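Local coordinates for protein tryparedoxin (Crithidia fasciculata, PDB 1O8X) that probably acts as a thioredoxin-like dithiol-disulfide oxidoreductase, passing reducing equivalents in the trypanosomatid defence against oxidative stress, at residues V31-S36 with I113-D118. The protein carries 1 engineered substitution. Numbering follows the deposited sequence.
Sequences VFFYFS and IGVDAD
V31 and F33 pair with V115 and I113 as the two hydrogen-bonded pairs of an antiparallel strand contact. The strand axes run at 151° to each other and approach to 4.5 Å. V31 N reaches V115 O at 2.8 Å in a nearly straight bond, and V115 N returns one to V31 O. F33 N donates to I113 O, and I113 N to F33 O. Between them F32 faces G114 as a non-hydrogen-bonded pair, with the CA atoms 4.1 Å apart. Here G114 CA lies 3.3 Å from V31 O and F32 CA 3.2 Å from I113 O, both CA-H···O contacts.

On the F32 face, G114 has no side chain, and the phenyl ring lies obliquely against its backbone, with CD2 3.6 Å from G114 CA. F63 of the neighbouring strand 63-69 meets F32 edge-to-face. On the other face, with CG anti to the carbonyl carbon (chi1 -62°), the F33 ring brings CE1 within 3.7 Å of V115 CG2. The two side chains cross at about a right angle. V31 CG2 touches CB of A117, in the turn after strand 111-116, at 3.9 Å. L100 of helix 94-103 packs on F33 and F35.

Strand 30-36 is thus joined to strand 111-116 within the central sheet of the thioredoxin fold. The four bonds satisfy the backbone N and O atoms of V31, F33, I113 and V115, while F32 bonds to E64 and V66 of strand 63-69. The side chains that meet across this buried contact are all apolar.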
# COMPACT_ATOMS: atom_id res chain seq x y z
N VAL A 31 0.28 5.59 -6.08
CA VAL A 31 0.42 5.12 -4.71
C VAL A 31 -0.46 3.90 -4.52
O VAL A 31 -1.67 3.98 -4.72
CB VAL A 31 0.04 6.22 -3.70
CG1 VAL A 31 0.09 5.68 -2.28
CG2 VAL A 31 1.00 7.40 -3.84
N PHE A 32 0.15 2.79 -4.13
CA PHE A 32 -0.62 1.59 -3.82
C PHE A 32 -0.80 1.47 -2.32
O PHE A 32 0.20 1.36 -1.58
CB PHE A 32 0.12 0.34 -4.29
CG PHE A 32 0.12 0.13 -5.77
CD1 PHE A 32 1.29 0.38 -6.48
CD2 PHE A 32 -1.00 -0.37 -6.44
CE1 PHE A 32 1.36 0.17 -7.84
CE2 PHE A 32 -0.96 -0.58 -7.82
CZ PHE A 32 0.22 -0.32 -8.52
N PHE A 33 -2.04 1.44 -1.87
CA PHE A 33 -2.36 1.08 -0.49
C PHE A 33 -2.40 -0.43 -0.38
O PHE A 33 -3.17 -1.09 -1.10
CB PHE A 33 -3.71 1.67 -0.10
CG PHE A 33 -3.75 3.16 -0.15
CD1 PHE A 33 -4.62 3.82 -1.01
CD2 PHE A 33 -2.91 3.91 0.68
CE1 PHE A 33 -4.67 5.22 -1.05
CE2 PHE A 33 -2.94 5.31 0.64
CZ PHE A 33 -3.83 5.96 -0.22
N TYR A 34 -1.54 -0.98 0.47
CA TYR A 34 -1.44 -2.43 0.66
C TYR A 34 -2.06 -2.79 1.99
O TYR A 34 -1.51 -2.50 3.04
CB TYR A 34 0.03 -2.87 0.62
CG TYR A 34 0.20 -4.37 0.79
CD1 TYR A 34 -0.67 -5.27 0.17
CD2 TYR A 34 1.24 -4.89 1.58
CE1 TYR A 34 -0.51 -6.65 0.32
CE2 TYR A 34 1.40 -6.28 1.73
CZ TYR A 34 0.53 -7.14 1.08
OH TYR A 34 0.65 -8.52 1.19
N PHE A 35 -3.24 -3.39 1.92
CA PHE A 35 -3.97 -3.81 3.12
C PHE A 35 -3.58 -5.25 3.43
O PHE A 35 -3.78 -6.16 2.61
CB PHE A 35 -5.49 -3.73 2.89
CG PHE A 35 -5.95 -2.34 2.54
CD1 PHE A 35 -5.91 -1.88 1.22
CD2 PHE A 35 -6.39 -1.47 3.54
CE1 PHE A 35 -6.31 -0.58 0.91
CE2 PHE A 35 -6.81 -0.18 3.21
CZ PHE A 35 -6.76 0.26 1.91
N SER A 36 -2.98 -5.44 4.60
CA SER A 36 -2.50 -6.76 5.00
C SER A 36 -2.36 -6.81 6.51
O SER A 36 -2.61 -5.82 7.18
CB SER A 36 -1.19 -7.12 4.30
OG SER A 36 -0.93 -8.49 4.50
N ILE A 113 -4.63 -1.43 -3.69
CA ILE A 113 -5.39 -0.42 -4.41
C ILE A 113 -4.48 0.72 -4.81
O ILE A 113 -3.83 1.32 -3.96
CB ILE A 113 -6.55 0.06 -3.54
CG1 ILE A 113 -7.42 -1.18 -3.26
CG2 ILE A 113 -7.32 1.24 -4.18
CD1 ILE A 113 -8.74 -0.95 -2.72
N GLY A 114 -4.46 1.03 -6.10
CA GLY A 114 -3.59 2.08 -6.60
C GLY A 114 -4.36 3.33 -6.93
O GLY A 114 -5.39 3.27 -7.60
N VAL A 115 -3.88 4.45 -6.40
CA VAL A 115 -4.45 5.76 -6.65
C VAL A 115 -3.38 6.71 -7.18
O VAL A 115 -2.20 6.58 -6.85
CB VAL A 115 -5.15 6.35 -5.38
CG1 VAL A 115 -6.15 5.35 -4.78
CG2 VAL A 115 -4.15 6.77 -4.33
N ASP A 116 -3.79 7.68 -7.98
CA ASP A 116 -2.87 8.71 -8.43
C ASP A 116 -2.67 9.71 -7.29
O ASP A 116 -3.65 10.28 -6.79
CB ASP A 116 -3.46 9.38 -9.66
CG ASP A 116 -2.61 10.50 -10.16
OD1 ASP A 116 -1.47 10.23 -10.56
OD2 ASP A 116 -3.03 11.66 -10.15
N ALA A 117 -1.43 9.93 -6.86
CA ALA A 117 -1.18 10.87 -5.75
C ALA A 117 -1.70 12.28 -5.99
O ALA A 117 -2.29 12.87 -5.10
CB ALA A 117 0.30 10.95 -5.41
N ASP A 118 -1.49 12.81 -7.19
CA ASP A 118 -1.80 14.22 -7.44
C ASP A 118 -3.30 14.49 -7.53
O ASP A 118 -3.78 15.47 -7.00
CB ASP A 118 -1.12 14.70 -8.71
CG ASP A 118 0.38 14.81 -8.59
OD1 ASP A 118 0.94 14.76 -7.47
OD2 ASP A 118 1.07 14.94 -9.60